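Local coordinates for protein catalase (Pseudomonas syringae, PDB 1M7S) that breaks hydrogen peroxide down into water and oxygen at a buried heme, protecting cells from the toxic effects of the peroxide, at residues A66-S69 against D70-K73; P166-T169 against R170-L174; Q258-P262 against E263-K267; A311-V314 against P315-P319; R323-Q326 against G327-S331. One frame throughout, in Å; residues are numbered along the deposited sequence.

Contact 1 of 5, residues A66-S69 against D70-K73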
# COMPACT_ATOMS: atom_id res chain seq x y z
N ALA A 66 18.78 36.33 -19.51
CA ALA A 66 18.12 37.52 -20.05
C ALA A 66 17.37 38.25 -18.95
O ALA A 66 17.17 37.69 -17.87
CB ALA A 66 17.15 37.10 -21.16
N ASP A 67 16.93 39.46 -19.29
CA ASP A 67 16.12 40.22 -18.35
C ASP A 67 14.65 39.96 -18.69
O ASP A 67 14.16 40.52 -19.70
CB ASP A 67 16.36 41.74 -18.45
CG ASP A 67 15.49 42.52 -17.50
OD1 ASP A 67 15.55 43.78 -17.54
OD2 ASP A 67 14.74 41.96 -16.67
N ILE A 68 13.98 39.12 -17.93
CA ILE A 68 12.56 38.90 -18.17
C ILE A 68 11.79 39.20 -16.89
O ILE A 68 10.66 38.74 -16.64
CB ILE A 68 12.14 37.56 -18.81
CG1 ILE A 68 12.63 36.38 -17.98
CG2 ILE A 68 12.62 37.45 -20.27
CD1 ILE A 68 11.95 35.08 -18.41
N SER A 69 12.25 40.19 -16.11
CA SER A 69 11.56 40.63 -14.89
C SER A 69 10.17 41.18 -15.17
O SER A 69 9.20 41.12 -14.40
CB SER A 69 12.44 41.66 -14.15
OG SER A 69 12.56 42.78 -15.02
N ASP A 70 9.97 41.72 -16.36
CA ASP A 70 8.76 42.21 -16.97
C ASP A 70 7.71 41.12 -17.17
O ASP A 70 6.49 41.32 -17.12
CB ASP A 70 9.20 42.83 -18.32
CG ASP A 70 10.46 42.16 -18.88
OD1 ASP A 70 11.65 42.46 -18.51
OD2 ASP A 70 10.32 41.25 -19.73
N LEU A 71 8.16 39.87 -17.37
CA LEU A 71 7.29 38.72 -17.53
C LEU A 71 7.12 37.95 -16.21
O LEU A 71 5.99 37.53 -15.90
CB LEU A 71 7.90 37.74 -18.55
CG LEU A 71 8.28 38.31 -19.93
CD1 LEU A 71 8.56 37.16 -20.89
CD2 LEU A 71 7.24 39.27 -20.50
N SER A 72 8.21 37.71 -15.49
CA SER A 72 8.09 36.87 -14.28
C SER A 72 8.97 37.35 -13.15
O SER A 72 10.11 37.74 -13.38
CB SER A 72 8.44 35.41 -14.67
OG SER A 72 8.28 34.53 -13.56
N LYS A 73 8.44 37.25 -11.97
CA LYS A 73 9.22 37.53 -10.75
C LYS A 73 10.04 36.31 -10.32
O LYS A 73 10.79 36.38 -9.32
CB LYS A 73 8.31 38.02 -9.66
CG LYS A 73 7.32 36.99 -9.11
CD LYS A 73 6.30 37.71 -8.23
CE LYS A 73 5.19 36.77 -7.84
NZ LYS A 73 4.19 37.37 -6.92

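Contact 2 of 5, residues P166-T169 against R170-L174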
# COMPACT_ATOMS: atom_id res chain seq x y z
N PRO A 166 -10.88 14.83 -34.40
CA PRO A 166 -10.28 15.56 -35.50
C PRO A 166 -9.16 16.50 -35.01
O PRO A 166 -8.18 16.73 -35.77
CB PRO A 166 -11.43 16.38 -36.18
CG PRO A 166 -12.49 16.42 -35.11
CD PRO A 166 -12.30 15.19 -34.21
N GLU A 167 -9.20 16.88 -33.74
CA GLU A 167 -8.13 17.69 -33.16
C GLU A 167 -6.81 16.94 -33.01
O GLU A 167 -5.74 17.58 -32.88
CB GLU A 167 -8.57 18.34 -31.86
CG GLU A 167 -8.84 17.33 -30.74
CD GLU A 167 -10.34 16.98 -30.66
OE1 GLU A 167 -10.78 16.81 -29.49
OE2 GLU A 167 -11.00 16.80 -31.74
N ALA A 168 -6.79 15.60 -33.08
CA ALA A 168 -5.54 14.82 -33.04
C ALA A 168 -4.73 14.74 -34.34
O ALA A 168 -3.58 14.32 -34.36
CB ALA A 168 -5.89 13.40 -32.69
N THR A 169 -5.25 15.33 -35.43
CA THR A 169 -4.63 15.24 -36.73
C THR A 169 -3.21 15.78 -36.75
O THR A 169 -2.29 15.13 -37.29
CB THR A 169 -5.49 15.92 -37.82
OG1 THR A 169 -6.81 15.38 -37.69
CG2 THR A 169 -5.05 15.71 -39.28
N ARG A 170 -2.99 16.97 -36.17
CA ARG A 170 -1.60 17.51 -36.26
C ARG A 170 -0.63 16.63 -35.49
O ARG A 170 0.45 16.29 -36.00
CB ARG A 170 -1.66 18.94 -35.65
CG ARG A 170 -0.30 19.67 -35.79
CD ARG A 170 -0.25 20.88 -34.83
NE ARG A 170 0.94 21.63 -35.27
CZ ARG A 170 2.25 21.41 -35.12
NH1 ARG A 170 2.76 20.47 -34.36
NH2 ARG A 170 3.04 22.27 -35.76
N THR A 171 -0.94 16.23 -34.27
CA THR A 171 0.02 15.42 -33.51
C THR A 171 0.16 14.00 -34.02
O THR A 171 1.25 13.41 -33.93
CB THR A 171 -0.20 15.52 -31.99
OG1 THR A 171 -0.28 16.96 -31.74
CG2 THR A 171 0.93 14.92 -31.19
N LEU A 172 -0.87 13.36 -34.59
CA LEU A 172 -0.69 12.07 -35.24
C LEU A 172 0.23 12.20 -36.45
O LEU A 172 0.99 11.29 -36.77
CB LEU A 172 -2.05 11.52 -35.75
CG LEU A 172 -2.92 11.08 -34.56
CD1 LEU A 172 -4.33 10.87 -35.10
CD2 LEU A 172 -2.29 9.82 -33.97
N THR A 173 0.26 13.35 -37.10
CA THR A 173 1.19 13.59 -38.23
C THR A 173 2.60 13.61 -37.69
O THR A 173 3.48 12.92 -38.25
CB THR A 173 0.84 14.96 -38.88
OG1 THR A 173 -0.47 14.79 -39.44
CG2 THR A 173 1.77 15.42 -39.98
N LEU A 174 2.85 14.23 -36.53
CA LEU A 174 4.20 14.14 -35.97
C LEU A 174 4.57 12.71 -35.57
O LEU A 174 5.65 12.17 -35.81
CB LEU A 174 4.27 14.96 -34.63
CG LEU A 174 4.23 16.47 -34.79
CD1 LEU A 174 4.19 17.11 -33.39
CD2 LEU A 174 5.44 17.05 -35.53
O HOH W 1 -3.01 17.34 -32.44
O HOH W 2 -5.02 18.85 -35.19

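Contact 3 of 5, residues Q258-P262 against E263-K267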
# COMPACT_ATOMS: atom_id res chain seq x y z
N GLN A 258 8.02 32.21 -26.10
CA GLN A 258 7.13 32.90 -27.03
C GLN A 258 6.12 33.57 -26.12
O GLN A 258 5.67 32.93 -25.15
CB GLN A 258 6.34 32.05 -28.04
CG GLN A 258 7.19 31.56 -29.20
CD GLN A 258 6.33 30.61 -30.03
OE1 GLN A 258 5.95 29.58 -29.46
NE2 GLN A 258 6.05 30.93 -31.28
N VAL A 259 5.89 34.87 -26.28
CA VAL A 259 5.09 35.62 -25.32
C VAL A 259 3.88 36.29 -25.92
O VAL A 259 4.09 36.91 -26.98
CB VAL A 259 5.99 36.74 -24.71
CG1 VAL A 259 5.34 37.62 -23.67
CG2 VAL A 259 7.25 36.15 -24.09
N LEU A 260 2.73 36.15 -25.28
CA LEU A 260 1.53 36.86 -25.70
C LEU A 260 0.84 37.45 -24.47
O LEU A 260 0.82 36.91 -23.35
CB LEU A 260 0.49 35.98 -26.40
CG LEU A 260 0.80 35.41 -27.78
CD1 LEU A 260 -0.28 34.42 -28.23
CD2 LEU A 260 0.92 36.50 -28.82
N LYS A 261 0.31 38.69 -24.64
CA LYS A 261 -0.47 39.33 -23.60
C LYS A 261 -1.90 38.76 -23.65
O LYS A 261 -2.43 38.35 -24.68
CB LYS A 261 -0.54 40.84 -23.87
CG LYS A 261 0.78 41.56 -23.95
CD LYS A 261 0.57 43.07 -23.96
CE LYS A 261 1.41 43.73 -25.04
NZ LYS A 261 2.82 43.85 -24.57
N PRO A 262 -2.60 38.77 -22.52
CA PRO A 262 -3.95 38.28 -22.33
C PRO A 262 -4.95 38.86 -23.31
O PRO A 262 -5.74 38.15 -23.95
CB PRO A 262 -4.31 38.63 -20.86
CG PRO A 262 -2.93 38.56 -20.23
CD PRO A 262 -2.02 39.24 -21.24
N GLU A 263 -4.85 40.14 -23.60
CA GLU A 263 -5.69 40.88 -24.54
C GLU A 263 -5.45 40.58 -26.01
O GLU A 263 -6.19 41.00 -26.91
CB GLU A 263 -5.38 42.38 -24.28
CG GLU A 263 -3.91 42.65 -24.11
CD GLU A 263 -3.32 42.44 -22.72
OE1 GLU A 263 -3.78 41.84 -21.77
OE2 GLU A 263 -2.24 43.09 -22.54
N GLU A 264 -4.40 39.82 -26.33
CA GLU A 264 -4.11 39.45 -27.69
C GLU A 264 -4.70 38.10 -28.11
O GLU A 264 -4.75 37.87 -29.31
CB GLU A 264 -2.59 39.29 -27.88
CG GLU A 264 -1.78 40.48 -27.36
CD GLU A 264 -0.36 40.35 -27.89
OE1 GLU A 264 -0.21 40.78 -29.07
OE2 GLU A 264 0.55 39.86 -27.19
N LEU A 265 -5.09 37.26 -27.17
CA LEU A 265 -5.52 35.91 -27.55
C LEU A 265 -6.71 35.80 -28.47
O LEU A 265 -6.82 34.82 -29.26
CB LEU A 265 -5.75 35.07 -26.25
CG LEU A 265 -4.57 35.16 -25.28
CD1 LEU A 265 -4.70 34.11 -24.14
CD2 LEU A 265 -3.22 34.93 -25.92
N ALA A 266 -7.66 36.74 -28.29
CA ALA A 266 -8.88 36.63 -29.07
C ALA A 266 -8.66 36.98 -30.53
O ALA A 266 -9.51 36.64 -31.37
CB ALA A 266 -9.97 37.52 -28.46
N LYS A 267 -7.56 37.64 -30.87
CA LYS A 267 -7.35 38.00 -32.29
C LYS A 267 -6.99 36.85 -33.21
O LYS A 267 -7.15 36.89 -34.44
CB LYS A 267 -6.25 39.06 -32.19
CG LYS A 267 -4.95 38.92 -32.88
CD LYS A 267 -3.89 39.87 -32.29
CE LYS A 267 -3.91 41.25 -32.90
NZ LYS A 267 -2.65 41.98 -32.54

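Contact 4 of 5, residues A311-V314 against P315-P319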
# COMPACT_ATOMS: atom_id res chain seq x y z
N ALA A 311 2.16 20.69 -10.92
CA ALA A 311 1.74 21.35 -9.71
C ALA A 311 2.96 21.91 -8.95
O ALA A 311 2.69 22.68 -8.03
CB ALA A 311 0.98 20.43 -8.76
N ASN A 312 4.19 21.50 -9.21
CA ASN A 312 5.30 22.05 -8.43
C ASN A 312 5.65 23.39 -9.12
O ASN A 312 6.32 23.39 -10.15
CB ASN A 312 6.49 21.10 -8.43
CG ASN A 312 6.28 19.87 -7.57
OD1 ASN A 312 5.64 19.96 -6.53
ND2 ASN A 312 6.81 18.70 -7.95
N LEU A 313 5.10 24.45 -8.58
CA LEU A 313 5.22 25.80 -9.11
C LEU A 313 5.86 26.74 -8.09
O LEU A 313 5.85 26.42 -6.90
CB LEU A 313 3.79 26.37 -9.30
CG LEU A 313 3.00 25.69 -10.42
CD1 LEU A 313 1.50 25.94 -10.25
CD2 LEU A 313 3.52 26.15 -11.78
N VAL A 314 6.40 27.83 -8.61
CA VAL A 314 7.00 28.83 -7.67
C VAL A 314 6.26 30.13 -7.99
O VAL A 314 5.76 30.35 -9.11
CB VAL A 314 8.49 28.88 -7.95
CG1 VAL A 314 9.22 27.58 -7.54
CG2 VAL A 314 8.84 29.11 -9.41
N PRO A 315 6.30 31.09 -7.09
CA PRO A 315 5.68 32.41 -7.28
C PRO A 315 6.25 33.00 -8.55
O PRO A 315 7.47 33.00 -8.76
CB PRO A 315 6.01 33.20 -6.00
CG PRO A 315 6.11 32.05 -4.99
CD PRO A 315 6.89 30.97 -5.75
N GLY A 316 5.41 33.46 -9.47
CA GLY A 316 5.86 33.99 -10.75
C GLY A 316 5.50 33.06 -11.91
O GLY A 316 5.69 33.41 -13.06
N ILE A 317 5.07 31.84 -11.59
CA ILE A 317 4.78 30.87 -12.66
C ILE A 317 3.49 30.18 -12.27
O ILE A 317 3.37 29.70 -11.14
CB ILE A 317 5.87 29.79 -12.83
CG1 ILE A 317 7.27 30.36 -12.97
CG2 ILE A 317 5.47 28.93 -14.03
CD1 ILE A 317 8.46 29.47 -13.18
N GLU A 318 2.51 30.20 -13.16
CA GLU A 318 1.22 29.57 -12.82
C GLU A 318 0.75 28.84 -14.10
O GLU A 318 1.15 29.16 -15.22
CB GLU A 318 0.19 30.64 -12.45
CG GLU A 318 0.37 31.50 -11.23
CD GLU A 318 -0.68 32.51 -10.85
OE1 GLU A 318 -1.79 32.59 -11.45
OE2 GLU A 318 -0.45 33.31 -9.90
N PRO A 319 -0.20 27.95 -13.94
CA PRO A 319 -0.90 27.31 -15.04
C PRO A 319 -1.83 28.30 -15.77
O PRO A 319 -2.38 29.23 -15.17
CB PRO A 319 -1.74 26.19 -14.43
CG PRO A 319 -1.91 26.66 -13.02
CD PRO A 319 -0.79 27.62 -12.62

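Contact 5 of 5, residues R323-Q326 against G327-S331. With HEM (protoporphyrin IX containing Fe), chain E.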
# COMPACT_ATOMS: atom_id res chain seq x y z
N ARG A 323 -7.20 23.71 -21.09
CA ARG A 323 -7.91 22.66 -20.40
C ARG A 323 -7.23 21.31 -20.24
O ARG A 323 -7.62 20.57 -19.32
CB ARG A 323 -9.25 22.42 -21.16
CG ARG A 323 -10.09 23.67 -20.94
CD ARG A 323 -11.42 23.47 -21.67
NE ARG A 323 -12.14 24.76 -21.76
CZ ARG A 323 -13.30 24.85 -22.46
NH1 ARG A 323 -13.83 23.82 -23.07
NH2 ARG A 323 -13.91 26.03 -22.46
N LEU A 324 -6.21 21.02 -21.00
CA LEU A 324 -5.42 19.82 -20.83
C LEU A 324 -4.48 20.03 -19.64
O LEU A 324 -4.29 19.16 -18.77
CB LEU A 324 -4.61 19.61 -22.13
CG LEU A 324 -3.99 18.22 -22.25
CD1 LEU A 324 -5.07 17.16 -22.31
CD2 LEU A 324 -3.08 18.19 -23.47
N LEU A 325 -3.88 21.25 -19.62
CA LEU A 325 -2.96 21.56 -18.52
C LEU A 325 -3.62 21.53 -17.15
O LEU A 325 -3.03 21.07 -16.15
CB LEU A 325 -2.32 22.94 -18.65
CG LEU A 325 -1.35 23.38 -17.53
CD1 LEU A 325 -0.22 22.41 -17.21
CD2 LEU A 325 -0.78 24.76 -17.95
N GLN A 326 -4.81 22.11 -17.04
CA GLN A 326 -5.58 22.15 -15.82
C GLN A 326 -5.68 20.75 -15.20
O GLN A 326 -5.47 20.57 -13.99
CB GLN A 326 -6.98 22.73 -16.09
CG GLN A 326 -6.95 24.24 -16.49
CD GLN A 326 -6.91 25.05 -15.20
OE1 GLN A 326 -7.69 24.81 -14.30
NE2 GLN A 326 -5.99 26.03 -15.08
N GLY A 327 -6.03 19.74 -16.00
CA GLY A 327 -6.04 18.36 -15.49
C GLY A 327 -4.69 17.87 -15.00
O GLY A 327 -4.61 17.10 -14.00
N ARG A 328 -3.62 18.30 -15.65
CA ARG A 328 -2.25 17.87 -15.30
C ARG A 328 -1.84 18.47 -13.96
O ARG A 328 -1.13 17.80 -13.21
CB ARG A 328 -1.25 18.26 -16.38
CG ARG A 328 -1.55 17.67 -17.76
CD ARG A 328 -0.46 18.17 -18.75
NE ARG A 328 0.79 17.49 -18.41
CZ ARG A 328 1.97 18.04 -18.72
NH1 ARG A 328 1.98 19.23 -19.34
NH2 ARG A 328 3.08 17.40 -18.45
N VAL A 329 -2.40 19.64 -13.61
CA VAL A 329 -2.10 20.19 -12.27
C VAL A 329 -2.57 19.27 -11.16
O VAL A 329 -1.95 19.16 -10.09
CB VAL A 329 -2.71 21.60 -12.16
CG1 VAL A 329 -2.56 22.19 -10.78
CG2 VAL A 329 -1.91 22.46 -13.17
N PHE A 330 -3.59 18.47 -11.37
CA PHE A 330 -4.12 17.54 -10.42
C PHE A 330 -3.43 16.16 -10.52
O PHE A 330 -3.09 15.52 -9.47
CB PHE A 330 -5.66 17.34 -10.66
CG PHE A 330 -6.16 16.17 -9.79
CD1 PHE A 330 -6.28 16.35 -8.43
CD2 PHE A 330 -6.46 14.94 -10.34
CE1 PHE A 330 -6.70 15.30 -7.61
CE2 PHE A 330 -6.86 13.88 -9.54
CZ PHE A 330 -6.97 14.06 -8.17
N SER A 331 -3.36 15.66 -11.75
CA SER A 331 -3.00 14.23 -11.91
C SER A 331 -1.63 13.74 -11.50
O SER A 331 -1.47 12.58 -11.05
CB SER A 331 -3.25 13.91 -13.41
OG SER A 331 -2.88 12.54 -13.57
CHA HEM E . 3.87 11.45 -16.97
CHB HEM E . 4.32 14.79 -20.44
CHC HEM E . -0.49 15.07 -20.78
CHD HEM E . -0.90 12.51 -16.67
C1A HEM E . 4.39 12.33 -17.89
C2A HEM E . 5.84 12.50 -18.16
C3A HEM E . 5.96 13.42 -19.12
C4A HEM E . 4.62 13.83 -19.49
CMA HEM E . 7.24 13.99 -19.75
CAA HEM E . 6.91 11.71 -17.38
CBA HEM E . 7.62 12.52 -16.25
CGA HEM E . 8.80 11.68 -15.70
O1A HEM E . 8.61 11.28 -14.52
O2A HEM E . 9.74 11.59 -16.50
C1B HEM E . 3.07 15.19 -20.82
C2B HEM E . 2.76 16.25 -21.77
C3B HEM E . 1.41 16.32 -21.87
C4B HEM E . 0.87 15.32 -20.99
CMB HEM E . 3.83 17.07 -22.50
CAB HEM E . 0.52 17.21 -22.73
CBB HEM E . 0.87 18.40 -23.17
C1C HEM E . -0.99 14.50 -19.64
C2C HEM E . -2.35 14.65 -19.16
C3C HEM E . -2.46 13.97 -18.01
C4C HEM E . -1.18 13.33 -17.78
CMC HEM E . -3.45 15.52 -19.82
CAC HEM E . -3.65 13.79 -17.06
CBC HEM E . -4.52 14.77 -16.76
C1D HEM E . 0.36 11.95 -16.46
C2D HEM E . 0.67 11.02 -15.38
C3D HEM E . 1.97 10.73 -15.45
C4D HEM E . 2.52 11.46 -16.57
CMD HEM E . -0.40 10.52 -14.40
CAD HEM E . 2.81 9.79 -14.53
CBD HEM E . 3.52 10.67 -13.44
CGD HEM E . 4.21 9.85 -12.35
O1D HEM E . 5.17 10.43 -11.74
O2D HEM E . 3.84 8.69 -12.05
NA HEM E . 3.70 13.12 -18.76
NB HEM E . 1.89 14.65 -20.34
NC HEM E . -0.30 13.66 -18.79
ND HEM E . 1.53 12.23 -17.13
FE HEM E . 1.70 13.46 -18.71
O HOH W 3 1.44 12.08 -20.80

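Contact 1 of 5, residues A66-S69 against D70-K73
The carbonyl oxygen of I68 holds two successive amides as the chain curls back after it. S72 N lies 2.9 Å from I68 O in a straight bond (168° at the hydrogen), almost on the extension of the C=O. L71 N is closer, 2.8 Å from the same I68 O, but it comes from well above the carbonyl plane and bends to 144°. One oxygen thus fixes both a three-residue and a four-residue return. D67, with CG opposite its backbone N and beside its carbonyl carbon, carries one carboxylate oxygen forward along the chain. Its OD2 takes the amide S69 N at 3.1 Å on the anti side, out of the carboxylate plane, and S69 OG at 2.9 Å from D67 OD2 on the syn lone pair. Two donors of a single serine pin this carboxylate and limit its rotation. The carboxylate of D70 swings back toward the same place, and its OD1 stands 3.6 Å from D67 OD2, the two planes turned 63° apart. Their like charges would be expected to repel, which may raise the proton affinity of the pair. On the apolar side of the turn, L71 crosses I68 at a slant, its CG 4.1 Å from I68 CB, and I68 continues onto F77 and I287. S72 OG bonds G316 O and also the amide N of A74. An Asx turn at D67 runs straight into a single helix-like turn, bending the chain within the loop between strands 55-64 and 82-90 of the catalase barrel.

Contact 2 of 5, residues P166-T169 against R170-L174
T173 carries its OG1 beside its own backbone N and anti to its carbonyl carbon (chi1 -66°), which turns the hydroxyl back onto the carbonyl of T169. T173 OG1 sits 2.8 Å from T169 O, and T173 N joins it at 3.1 Å from the same T169 O, the two donors coming from opposite faces of the carbonyl plane. T169 takes the same rotation (chi1 -51°), and its own OG1 reaches P166 O at 2.7 Å, so hydroxyls one turn apart both bond to carbonyls behind them. This is the opening of helix 169-176, where water stands in for part of the usual bonding. One water links E167 O to T171 N, and a second links E167 O to R170 N. The next step is regular: L172 N lies 2.9 Å from A168 O and nearly in line with the C=O. L172 also leans over A168, its CD1 3.8 Å from A168 CB, and both side chains pack on F162 of helix 155-163. R170 leads away with an extended chain to T128, which also binds the hydroxyl of T171. The side chain of T171 is about 7 Å from that of N124, a predicted active-site residue.

Contact 3 of 5, residues Q258-P262 against E263-K267
E264 and E263 turn their carboxylates back along the chain onto K261, each in its own manner. The chain of E264 is extended, and its OE2 presents the anti lone pair to K261 N, 2.8 Å away and nearly straight (170°). In return, E264 N bonds K261 O at 3.0 Å, from above the carbonyl plane, so the two residues hold each other at both ends. The glutamate-to-amide bond recalls one half of a capping box. E263 instead is bent: CG lies between its backbone N and carbonyl carbon (chi1 43°), and the carboxylate folds flush against its neighbours, OE2 3.1 Å from K261 CB and OE1 3.2 Å from P262 CD. K261 bends too, yet its NZ stops 5.5 Å from E263 OE2, too far for a salt bridge. On the apolar flank L260 and L265 meet at a slant, CD1 of L260 being 3.8 Å from CD2 of L265. A weak bond, L265 N to P262 O, continues the irregular helical turn. The turn follows directly on the end of strand 252-260: L260 faces W279 and V282, whereas P262 and L265 rest on Y207 of the adjacent strand 205-214.

Contact 4 of 5, residues A311-V314 against P315-P319
V314 O receives I317 N at 3.0 Å, with the donor tilted slightly from the carbonyl plane and the bond bent to 141°. This bond closes a type II beta turn over P315 and G316. P315 supplies the ring-restricted phi (-57°) of the first corner, and G316 stands at the positive phi (109°) of the second, where a side chain would press on the carbonyl before it. The proline also crowds its predecessor, P315 CD being only 3.4 Å from V314 CB, tighter than ordinary van der Waals contact. V314 puts its CG2 between its backbone N and carbonyl carbon, the branch that faces the isoleucine; V314 and I317 then run side by side, pointing the same way, with V314 CG2 3.8 Å from I317 CD1. The turn leads the chain into strand 317-319, which borders strand 190-199 at the edge of the barrel sheet, and G316 and E318 bond there to V199 and K197. Next to it L313 spreads its two methyls along the strand. L313 CD2 lies 3.6 Å from I317 O and also faces I317 CG2, while L313 CD1 meets P319 CD at 3.7 Å. The amide V314 N is buried here without any polar partner in the model. L313 O, in contrast, is taken by R6 and N8 of the second subunit, which makes this buried loop part of the tetramer interface. Further along, the carboxylate of E318 bonds S393, and P319 packs against L325 and V329 of helix 323-339.

Contact 5 of 5, residues R323-Q326 against G327-S331
R328, one turn on from L324, sets one face of its guanidinium over a pyrrole of the heme, tilted so that NH2 comes closest. HEM C2B is 3.5 Å from the guanidinium plane, offset toward its rim, and R328 NH2 comes within 3.2 Å of HEM C1B. The bend at chi3 (71°) folds the chain over the pyrrole. Nearer the backbone, R328 CG passes 3.3 Å from L324 O. On one side NH2 bonds Y332 OH and V122 O, and on the other NH1 bonds H194, so the group is fixed in rotation as well as stacked. Y332, the axial iron ligand by similarity, follows on the same helix; an arginine on this proximal tyrosine is a hallmark of heme catalases. Helix 323-339 thus forms the proximal wall of the pocket. In its first turns the backbone bond V329 N to L325 O measures 3.0 Å, while R328 N to L324 O is weak at 3.3 Å. L324 turns its CD1 to 3.4 Å from HEM CMC. G327, bare of a side chain, lets the helix run close to the vinyl group, its C atom 3.6 Å from HEM CBC. Away from the heme, L325 CD1 and V329 CG2 meet loosely at 4.4 Å. Neighbouring subunits close in as well: S331 OG, beside HEM CMD, bonds D42 of the third subunit, and Q326 binds V27 of the third and Q30 of the second.

Overall arrangement
Contact 5 is the one on the heme, and contact 4 leads into it: strand 317-319 precedes helix 323-339, the centres of the two contacts are 13 Å apart, and P319 CB touches V329 CG2 at 3.9 Å. Both also reach the second subunit. Contact 1 joins contact 4 through S72 OG and G316 O, 2.9 Å apart, and joins contact 3 where L71 CD1 meets V259 CG2 at 3.6 Å, so the 66-73 loop touches both the end of strand 252-260 and the turn before strand 317-319. Contact 2 stands apart, its centre 20 Å from that of contact 5 and 34 Å from that of contact 1; the side chain of T171 is nevertheless about 9 Å from the heme.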